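Local coordinates for thermosome subunit (Methanococcoides burtonii, PDB 3AQ1), which probably acts as an ATP-dependent group II chaperonin, binding unfolded proteins and helping them fold with the aid of ATP hydrolysis, at residues I73-A82 with R383-F391; I167-R176 with E303-V314. All coordinates share one frame; numbering follows the deposited sequence.

Interaction 1: I73-A82 with R383-F391; sequences IISEGYRHAA and REQLAVSKF
Gly77 sets its bare backbone against Ala387 and Glu384, and the axes of 73-82 and 383-391 approach to 8.0 Å. Gly77 CA lies 4.2 Å from Ala387 CB. A side chain at Gly77 would run into that methyl. The methyl of Val388 CG2 rests on the same turn, against Gly77 O.

The helices cross at -52°. Further along, Phe391 takes over the packing. Its CG is anti to the backbone N (chi1 -165°), which carries the ring over Ala81. Ala81 CB makes a CH-pi contact with one face of the ring, 3.6 Å from the centroid of Phe391. An edge of Phe391 meets the face of Tyr78 in an offset edge-to-face pair, with planes 69° apart and centroids 5.6 Å apart.

The contact lies in the helical equatorial domain of the chaperonin fold. Helix 45-65 lines it, through Ala61 against Tyr78 and Leu57 against Phe391. The Tyr78 hydroxyl is hydrogen-bonded to Leu57 O. The ring edge of Tyr78 also faces Ala387 O, which is 3.4 Å from its CE1.

Toward solvent the chemistry turns polar. His80 ND1 donates a bent hydrogen bond to Glu384 OE2, 3.1 Å away. The imidazole comes from above the carboxylate plane. At the N-terminal ends of the two segments, Ile73 CD1 lies 4.1 Å from Arg383 CD, in a side chain that is poorly ordered.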
loop_
_atom_site.group_PDB
_atom_site.type_symbol
_atom_site.label_atom_id
_atom_site.label_comp_id
_atom_site.label_asym_id
_atom_site.label_seq_id
_atom_site.Cartn_x
_atom_site.Cartn_y
_atom_site.Cartn_z
ATOM N N ILE A 73 1.673 -0.266 38.503
ATOM C CA ILE A 73 3.102 -0.446 38.249
ATOM C C ILE A 73 3.327 -1.331 37.028
ATOM O O ILE A 73 4.192 -1.049 36.197
ATOM C CB ILE A 73 3.817 -1.085 39.470
ATOM C CG1 ILE A 73 3.971 -0.068 40.604
ATOM C CG2 ILE A 73 5.175 -1.638 39.080
ATOM C CD1 ILE A 73 4.512 -0.659 41.910
ATOM N N ILE A 74 2.544 -2.403 36.932
ATOM C CA ILE A 74 2.589 -3.306 35.783
ATOM C C ILE A 74 2.350 -2.550 34.485
ATOM O O ILE A 74 3.072 -2.748 33.514
ATOM C CB ILE A 74 1.547 -4.438 35.899
ATOM C CG1 ILE A 74 1.866 -5.331 37.099
ATOM C CG2 ILE A 74 1.512 -5.274 34.627
ATOM C CD1 ILE A 74 0.757 -6.280 37.465
ATOM N N SER A 75 1.341 -1.682 34.478
ATOM C CA SER A 75 1.015 -0.873 33.306
ATOM C C SER A 75 2.188 -0.027 32.823
ATOM O O SER A 75 2.486 -0.009 31.626
ATOM C CB SER A 75 -0.167 0.041 33.596
ATOM O OG SER A 75 -1.295 -0.713 33.970
ATOM N N GLU A 76 2.844 0.682 33.741
ATOM C CA GLU A 76 3.987 1.502 33.351
ATOM C C GLU A 76 5.159 0.645 32.898
ATOM O O GLU A 76 5.829 0.974 31.921
ATOM C CB GLU A 76 4.398 2.453 34.470
ATOM C CG GLU A 76 3.562 3.717 34.497
ATOM C CD GLU A 76 3.045 4.044 35.885
ATOM O OE1 GLU A 76 3.871 4.254 36.801
ATOM O OE2 GLU A 76 1.808 4.091 36.058
ATOM N N GLY A 77 5.390 -0.462 33.600
ATOM C CA GLY A 77 6.392 -1.431 33.189
ATOM C C GLY A 77 6.174 -1.914 31.762
ATOM O O GLY A 77 7.093 -1.908 30.945
ATOM N N TYR A 78 4.949 -2.335 31.464
ATOM C CA TYR A 78 4.590 -2.771 30.122
ATOM C C TYR A 78 4.801 -1.656 29.100
ATOM O O TYR A 78 5.405 -1.878 28.050
ATOM C CB TYR A 78 3.131 -3.231 30.070
ATOM C CG TYR A 78 2.864 -4.634 30.557
ATOM C CD1 TYR A 78 3.865 -5.414 31.109
ATOM C CD2 TYR A 78 1.592 -5.167 30.481
ATOM C CE1 TYR A 78 3.597 -6.693 31.562
ATOM C CE2 TYR A 78 1.314 -6.440 30.923
ATOM C CZ TYR A 78 2.314 -7.200 31.458
ATOM O OH TYR A 78 2.013 -8.469 31.891
ATOM N N ARG A 79 4.292 -0.465 29.402
ATOM C CA ARG A 79 4.392 0.652 28.468
ATOM C C ARG A 79 5.852 1.026 28.216
ATOM O O ARG A 79 6.223 1.436 27.115
ATOM C CB ARG A 79 3.612 1.863 28.971
ATOM C CG ARG A 79 3.698 3.059 28.034
ATOM C CD ARG A 79 2.987 4.261 28.610
ATOM N NE ARG A 79 1.600 3.960 28.934
ATOM C CZ ARG A 79 0.622 3.924 28.032
ATOM N NH1 ARG A 79 0.889 4.164 26.748
ATOM N NH2 ARG A 79 -0.621 3.647 28.412
ATOM N N HIS A 80 6.677 0.873 29.242
ATOM C CA HIS A 80 8.104 1.088 29.104
ATOM C C HIS A 80 8.685 -0.052 28.261
ATOM O O HIS A 80 9.567 0.152 27.419
ATOM C CB HIS A 80 8.749 1.175 30.494
ATOM C CG HIS A 80 10.185 1.593 30.480
ATOM N ND1 HIS A 80 11.053 1.303 31.513
ATOM C CD2 HIS A 80 10.910 2.269 29.558
ATOM C CE1 HIS A 80 12.250 1.785 31.228
ATOM N NE2 HIS A 80 12.191 2.375 30.048
ATOM N N ALA A 81 8.157 -1.252 28.468
ATOM C CA ALA A 81 8.572 -2.403 27.678
ATOM C C ALA A 81 8.326 -2.155 26.200
ATOM O O ALA A 81 9.236 -2.274 25.393
ATOM C CB ALA A 81 7.850 -3.654 28.132
ATOM N N ALA A 82 7.095 -1.802 25.850
ATOM C CA ALA A 82 6.734 -1.563 24.455
ATOM C C ALA A 82 7.644 -0.536 23.807
ATOM O O ALA A 82 8.034 -0.678 22.652
ATOM C CB ALA A 82 5.301 -1.114 24.346
ATOM N N ARG A 383 9.880 -3.540 41.381
ATOM C CA ARG A 383 8.811 -4.395 40.882
ATOM C C ARG A 383 8.658 -4.205 39.373
ATOM O O ARG A 383 8.233 -5.119 38.665
ATOM C CB ARG A 383 7.500 -4.086 41.614
ATOM C CG ARG A 383 7.537 -4.390 43.112
ATOM C CD ARG A 383 6.728 -3.383 43.931
ATOM N NE ARG A 383 6.676 -3.753 45.345
ATOM C CZ ARG A 383 6.167 -2.986 46.307
ATOM N NH1 ARG A 383 5.667 -1.792 46.013
ATOM N NH2 ARG A 383 6.163 -3.412 47.563
ATOM N N GLU A 384 9.016 -3.015 38.891
ATOM C CA GLU A 384 9.001 -2.725 37.460
ATOM C C GLU A 384 9.736 -3.829 36.708
ATOM O O GLU A 384 9.278 -4.288 35.664
ATOM C CB GLU A 384 9.648 -1.365 37.164
ATOM C CG GLU A 384 9.267 -0.780 35.809
ATOM C CD GLU A 384 10.242 0.279 35.308
ATOM O OE1 GLU A 384 11.378 0.356 35.827
ATOM O OE2 GLU A 384 9.871 1.029 34.379
ATOM N N GLN A 385 10.870 -4.262 37.251
ATOM C CA GLN A 385 11.679 -5.289 36.606
ATOM C C GLN A 385 10.903 -6.577 36.343
ATOM O O GLN A 385 11.012 -7.166 35.270
ATOM C CB GLN A 385 12.929 -5.606 37.423
ATOM C CG GLN A 385 13.699 -6.793 36.869
ATOM C CD GLN A 385 14.779 -7.292 37.805
ATOM O OE1 GLN A 385 15.189 -6.532 38.710
ATOM N NE2 GLN A 385 15.220 -8.450 37.630
ATOM N N LEU A 386 10.135 -7.024 37.331
ATOM C CA LEU A 386 9.296 -8.204 37.151
ATOM C C LEU A 386 8.353 -8.014 35.965
ATOM O O LEU A 386 8.179 -8.914 35.148
ATOM C CB LEU A 386 8.510 -8.505 38.430
ATOM C CG LEU A 386 9.187 -9.528 39.350
ATOM C CD1 LEU A 386 8.736 -9.392 40.808
ATOM C CD2 LEU A 386 8.977 -10.954 38.819
ATOM N N ALA A 387 7.771 -6.821 35.875
ATOM C CA ALA A 387 6.798 -6.487 34.842
ATOM C C ALA A 387 7.397 -6.521 33.441
ATOM O O ALA A 387 6.830 -7.134 32.530
ATOM C CB ALA A 387 6.188 -5.125 35.120
ATOM N N VAL A 388 8.530 -5.846 33.272
ATOM C CA VAL A 388 9.218 -5.825 31.989
ATOM C C VAL A 388 9.743 -7.212 31.627
ATOM O O VAL A 388 9.706 -7.633 30.472
ATOM C CB VAL A 388 10.360 -4.808 31.994
ATOM C CG1 VAL A 388 11.253 -5.019 30.798
ATOM C CG2 VAL A 388 9.785 -3.411 31.992
ATOM N N SER A 389 10.220 -7.924 32.635
ATOM C CA SER A 389 10.670 -9.289 32.452
ATOM C C SER A 389 9.522 -10.145 31.909
ATOM O O SER A 389 9.711 -10.951 30.997
ATOM C CB SER A 389 11.194 -9.847 33.780
ATOM O OG SER A 389 11.798 -11.111 33.598
ATOM N N LYS A 390 8.331 -9.963 32.468
ATOM C CA LYS A 390 7.176 -10.742 32.043
ATOM C C LYS A 390 6.739 -10.355 30.635
ATOM O O LYS A 390 6.233 -11.189 29.888
ATOM C CB LYS A 390 6.021 -10.603 33.036
ATOM C CG LYS A 390 6.181 -11.451 34.303
ATOM C CD LYS A 390 6.024 -12.941 34.001
ATOM C CE LYS A 390 6.131 -13.804 35.259
ATOM N NZ LYS A 390 5.734 -15.222 34.987
ATOM N N PHE A 391 6.946 -9.093 30.267
ATOM C CA PHE A 391 6.649 -8.654 28.910
ATOM C C PHE A 391 7.548 -9.443 27.968
ATOM O O PHE A 391 7.069 -10.157 27.082
ATOM C CB PHE A 391 6.882 -7.148 28.756
ATOM C CG PHE A 391 6.272 -6.546 27.506
ATOM C CD1 PHE A 391 6.900 -6.652 26.289
ATOM C CD2 PHE A 391 5.095 -5.835 27.567
ATOM C CE1 PHE A 391 6.349 -6.077 25.147
ATOM C CE2 PHE A 391 4.544 -5.261 26.425
ATOM C CZ PHE A 391 5.175 -5.381 25.221
#

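Interaction 2: I167-R176 with E303-V314; sequences IDGLVIDKER and EKEVRGGKMTYV
Glu303 OE1 is gripped by two donors of Arg176. The backbone N of Arg176 lies 2.8 Å from Glu303 OE1 and meets it nearly along the C-O axis. Arg176 NE, 2.9 Å from the same Glu303 OE1, comes from above the carboxylate plane. The guanidinium and carboxylate planes are 61° apart, so the salt bridge is not a flat fork. Arg176 NH2 also reaches Glu303 OE2, but the position of that oxygen is less certain. NH1 of Arg176 is held by Met181 O. Replacing Glu303 with an alanine would probably leave the Arg176 backbone N-H without its acceptor and the guanidinium without its carboxylate, tethered chiefly through NH1.

Strand 169-172 runs antiparallel to strand 310-314, their axes at 159°. Leu170 pairs with Val314 and Ile172 with Thr312 as hydrogen-bonded pairs. Val171 and Tyr313 form the non-hydrogen-bonded pair between them. These strands belong to the mixed sheet of what is, by family topology, the apical domain.

Past the pairing, the chain makes an inverse gamma turn centred on Asp173. The turn brings Lys174 N to Ile172 O, which already accepts from Thr312 N, 2.8 Å away. Thr312 OG1 donates to Lys174 O at 2.8 Å, from above the carbonyl plane, and is also hydrogen-bonded to Tyr262 OH.

On the Val171 side, CG2 of Val171 sits over a face of the Tyr313 ring, 3.6 Å from its CD1. Val171 CG1, anti to the backbone N (chi1 176°), lies 3.9 Å from Met311 CE. Leu170 and Ile172 turn to the other face, where helix 269-279 packs on them.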
loop_
_atom_site.group_PDB
_atom_site.type_symbol
_atom_site.label_atom_id
_atom_site.label_comp_id
_atom_site.label_asym_id
_atom_site.label_seq_id
_atom_site.Cartn_x
_atom_site.Cartn_y
_atom_site.Cartn_z
ATOM N N ILE A 167 2.949 4.332 -18.238
ATOM C CA ILE A 167 2.598 5.619 -18.819
ATOM C C ILE A 167 2.749 6.725 -17.795
ATOM O O ILE A 167 2.231 6.617 -16.688
ATOM C CB ILE A 167 1.153 5.638 -19.313
ATOM C CG1 ILE A 167 1.006 4.717 -20.524
ATOM C CG2 ILE A 167 0.714 7.064 -19.616
ATOM C CD1 ILE A 167 2.244 4.615 -21.366
ATOM N N ASP A 168 3.444 7.793 -18.177
ATOM C CA ASP A 168 3.688 8.917 -17.280
ATOM C C ASP A 168 2.567 9.915 -17.367
ATOM O O ASP A 168 2.704 10.969 -17.965
ATOM C CB ASP A 168 5.038 9.576 -17.564
ATOM C CG ASP A 168 6.193 8.842 -16.898
ATOM O OD1 ASP A 168 6.131 8.621 -15.664
ATOM O OD2 ASP A 168 7.159 8.481 -17.608
ATOM N N GLY A 169 1.463 9.564 -16.741
ATOM C CA GLY A 169 0.256 10.351 -16.741
ATOM C C GLY A 169 -0.898 9.499 -16.251
ATOM O O GLY A 169 -0.771 8.802 -15.252
ATOM N N LEU A 170 -2.011 9.528 -16.981
ATOM C CA LEU A 170 -3.249 8.862 -16.593
ATOM C C LEU A 170 -3.971 8.388 -17.842
ATOM O O LEU A 170 -4.227 9.181 -18.727
ATOM C CB LEU A 170 -4.145 9.843 -15.835
ATOM C CG LEU A 170 -5.479 9.307 -15.340
ATOM C CD1 LEU A 170 -5.228 8.241 -14.306
ATOM C CD2 LEU A 170 -6.339 10.416 -14.756
ATOM N N VAL A 171 -4.303 7.101 -17.910
ATOM C CA VAL A 171 -5.005 6.534 -19.065
ATOM C C VAL A 171 -6.462 6.170 -18.733
ATOM O O VAL A 171 -6.715 5.514 -17.748
ATOM C CB VAL A 171 -4.269 5.292 -19.596
ATOM C CG1 VAL A 171 -5.062 4.663 -20.717
ATOM C CG2 VAL A 171 -2.860 5.666 -20.072
ATOM N N ILE A 172 -7.413 6.623 -19.544
ATOM C CA ILE A 172 -8.844 6.426 -19.287
ATOM C C ILE A 172 -9.402 5.600 -20.417
ATOM O O ILE A 172 -9.269 5.975 -21.580
ATOM C CB ILE A 172 -9.658 7.763 -19.336
ATOM C CG1 ILE A 172 -9.076 8.810 -18.407
ATOM C CG2 ILE A 172 -11.132 7.534 -18.998
ATOM C CD1 ILE A 172 -8.905 8.312 -17.026
ATOM N N ASP A 173 -10.039 4.481 -20.093
ATOM C CA ASP A 173 -10.643 3.643 -21.121
ATOM C C ASP A 173 -11.957 4.252 -21.621
ATOM O O ASP A 173 -13.040 3.731 -21.354
ATOM C CB ASP A 173 -10.881 2.239 -20.594
ATOM C CG ASP A 173 -11.221 1.272 -21.687
ATOM O OD1 ASP A 173 -10.861 1.575 -22.840
ATOM O OD2 ASP A 173 -11.836 0.221 -21.398
ATOM N N LYS A 174 -11.842 5.366 -22.339
ATOM C CA LYS A 174 -12.984 6.084 -22.895
ATOM C C LYS A 174 -12.537 6.784 -24.167
ATOM O O LYS A 174 -11.371 7.148 -24.310
ATOM C CB LYS A 174 -13.532 7.089 -21.885
ATOM C CG LYS A 174 -14.790 6.606 -21.162
ATOM C CD LYS A 174 -15.993 6.618 -22.097
ATOM C CE LYS A 174 -17.229 6.097 -21.413
ATOM N NZ LYS A 174 -17.154 4.610 -21.284
ATOM N N GLU A 175 -13.445 6.955 -25.114
ATOM C CA GLU A 175 -13.054 7.628 -26.336
ATOM C C GLU A 175 -13.790 8.952 -26.506
ATOM O O GLU A 175 -14.584 9.326 -25.648
ATOM C CB GLU A 175 -13.151 6.685 -27.553
ATOM C CG GLU A 175 -14.522 6.308 -28.005
ATOM C CD GLU A 175 -14.480 5.291 -29.138
ATOM O OE1 GLU A 175 -14.786 5.660 -30.301
ATOM O OE2 GLU A 175 -14.137 4.118 -28.859
ATOM N N ARG A 176 -13.481 9.690 -27.571
ATOM C CA ARG A 176 -14.154 10.962 -27.831
ATOM C C ARG A 176 -15.628 10.680 -28.035
ATOM O O ARG A 176 -15.980 9.695 -28.696
ATOM C CB ARG A 176 -13.611 11.603 -29.094
ATOM C CG ARG A 176 -12.269 12.234 -28.959
ATOM C CD ARG A 176 -11.749 12.557 -30.328
ATOM N NE ARG A 176 -11.415 11.336 -31.042
ATOM C CZ ARG A 176 -11.225 11.267 -32.354
ATOM N NH1 ARG A 176 -11.355 12.352 -33.094
ATOM N NH2 ARG A 176 -10.911 10.112 -32.927
ATOM N N GLU A 303 -6.394 10.725 -28.021
ATOM C CA GLU A 303 -6.970 9.403 -28.203
ATOM C C GLU A 303 -5.976 8.563 -28.989
ATOM O O GLU A 303 -5.669 8.876 -30.141
ATOM C CB GLU A 303 -8.279 9.523 -28.980
ATOM C CG GLU A 303 -9.140 8.282 -28.996
ATOM C CD GLU A 303 -10.408 8.492 -29.821
ATOM O OE1 GLU A 303 -11.363 9.083 -29.272
ATOM O OE2 GLU A 303 -10.452 8.079 -31.009
ATOM N N LYS A 304 -5.446 7.517 -28.358
ATOM C CA LYS A 304 -4.550 6.579 -29.032
ATOM C C LYS A 304 -5.316 5.328 -29.394
ATOM O O LYS A 304 -6.255 4.939 -28.688
ATOM C CB LYS A 304 -3.354 6.193 -28.156
ATOM C CG LYS A 304 -2.276 7.256 -28.019
ATOM C CD LYS A 304 -0.960 6.649 -27.520
ATOM C CE LYS A 304 0.251 7.435 -28.040
ATOM N NZ LYS A 304 1.533 6.674 -27.902
ATOM N N GLU A 305 -4.916 4.696 -30.493
ATOM C CA GLU A 305 -5.430 3.371 -30.822
ATOM C C GLU A 305 -4.524 2.244 -30.272
ATOM O O GLU A 305 -3.386 2.076 -30.709
ATOM C CB GLU A 305 -5.648 3.243 -32.333
ATOM C CG GLU A 305 -6.716 2.231 -32.714
ATOM C CD GLU A 305 -7.528 2.659 -33.923
ATOM O OE1 GLU A 305 -7.278 3.768 -34.444
ATOM O OE2 GLU A 305 -8.422 1.892 -34.346
ATOM N N VAL A 306 -5.022 1.519 -29.271
ATOM C CA VAL A 306 -4.410 0.266 -28.818
ATOM C C VAL A 306 -5.530 -0.766 -28.805
ATOM O O VAL A 306 -6.481 -0.641 -28.035
ATOM C CB VAL A 306 -3.761 0.381 -27.417
ATOM C CG1 VAL A 306 -3.337 -1.011 -26.892
ATOM C CG2 VAL A 306 -2.575 1.334 -27.464
ATOM N N ARG A 307 -5.419 -1.781 -29.659
ATOM C CA ARG A 307 -6.594 -2.554 -30.079
ATOM C C ARG A 307 -7.515 -3.145 -29.012
ATOM O O ARG A 307 -7.147 -3.322 -27.847
ATOM C CB ARG A 307 -6.256 -3.595 -31.152
ATOM C CG ARG A 307 -6.699 -3.153 -32.539
ATOM C CD ARG A 307 -6.696 -4.288 -33.546
ATOM N NE ARG A 307 -6.804 -3.772 -34.910
ATOM C CZ ARG A 307 -6.796 -4.525 -36.005
ATOM N NH1 ARG A 307 -6.694 -5.845 -35.907
ATOM N NH2 ARG A 307 -6.894 -3.956 -37.201
ATOM N N GLY A 308 -8.718 -3.474 -29.472
ATOM C CA GLY A 308 -9.864 -3.661 -28.611
ATOM C C GLY A 308 -10.709 -2.404 -28.728
ATOM O O GLY A 308 -11.896 -2.400 -28.404
ATOM N N GLY A 309 -10.084 -1.330 -29.208
ATOM C CA GLY A 309 -10.746 -0.042 -29.318
ATOM C C GLY A 309 -9.816 1.160 -29.217
ATOM O O GLY A 309 -8.690 1.141 -29.725
ATOM N N LYS A 310 -10.295 2.218 -28.569
ATOM C CA LYS A 310 -9.507 3.437 -28.403
ATOM C C LYS A 310 -9.533 3.887 -26.940
ATOM O O LYS A 310 -10.490 3.608 -26.206
ATOM C CB LYS A 310 -10.039 4.555 -29.304
ATOM C CG LYS A 310 -10.281 4.153 -30.756
ATOM C CD LYS A 310 -10.817 5.320 -31.570
ATOM C CE LYS A 310 -11.247 4.917 -32.984
ATOM N NZ LYS A 310 -11.603 6.114 -33.822
ATOM N N MET A 311 -8.474 4.570 -26.519
ATOM C CA MET A 311 -8.378 5.079 -25.150
ATOM C C MET A 311 -7.921 6.551 -25.052
ATOM O O MET A 311 -7.318 7.095 -25.980
ATOM C CB MET A 311 -7.470 4.169 -24.320
ATOM C CG MET A 311 -8.139 2.850 -23.916
ATOM S SD MET A 311 -7.363 2.001 -22.517
ATOM C CE MET A 311 -5.705 1.736 -23.152
ATOM N N THR A 312 -8.201 7.194 -23.923
ATOM C CA THR A 312 -7.786 8.588 -23.741
ATOM C C THR A 312 -6.564 8.757 -22.836
ATOM O O THR A 312 -6.649 8.528 -21.639
ATOM C CB THR A 312 -8.922 9.442 -23.198
ATOM O OG1 THR A 312 -9.952 9.540 -24.183
ATOM C CG2 THR A 312 -8.423 10.834 -22.898
ATOM N N TYR A 313 -5.433 9.156 -23.420
ATOM C CA TYR A 313 -4.198 9.411 -22.667
ATOM C C TYR A 313 -4.068 10.888 -22.200
ATOM O O TYR A 313 -4.164 11.816 -22.999
ATOM C CB TYR A 313 -2.974 9.037 -23.511
ATOM C CG TYR A 313 -2.787 7.560 -23.786
ATOM C CD1 TYR A 313 -1.684 6.872 -23.283
ATOM C CD2 TYR A 313 -3.695 6.850 -24.565
ATOM C CE1 TYR A 313 -1.504 5.532 -23.535
ATOM C CE2 TYR A 313 -3.520 5.495 -24.818
ATOM C CZ TYR A 313 -2.424 4.850 -24.306
ATOM O OH TYR A 313 -2.248 3.511 -24.561
ATOM N N VAL A 314 -3.849 11.087 -20.906
ATOM C CA VAL A 314 -3.613 12.408 -20.335
ATOM C C VAL A 314 -2.196 12.457 -19.746
ATOM O O VAL A 314 -1.980 12.051 -18.623
ATOM C CB VAL A 314 -4.642 12.710 -19.233
ATOM C CG1 VAL A 314 -4.442 14.086 -18.686
ATOM C CG2 VAL A 314 -6.045 12.563 -19.778
#

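Both contacts are largely buried, but they lie on opposite sides of the chain's centre. Their centres are about 59 Å apart, and their nearest atoms about 39 Å. They share no helix or strand. Interaction 1 joins two helices of the equatorial part, and small residues, ring faces and methyls do most of the work there. Its one hydrogen bond lies toward the surface. Interaction 2 joins strands of the apical part through backbone hydrogen bonds, with an ion pair from the loop after strand 169-172 to the neighbouring strand 300-305. Interaction 1 brings together segments about 300 residues apart, and both segments of interaction 2 fall within that interval, as expected when the apical domain is inserted.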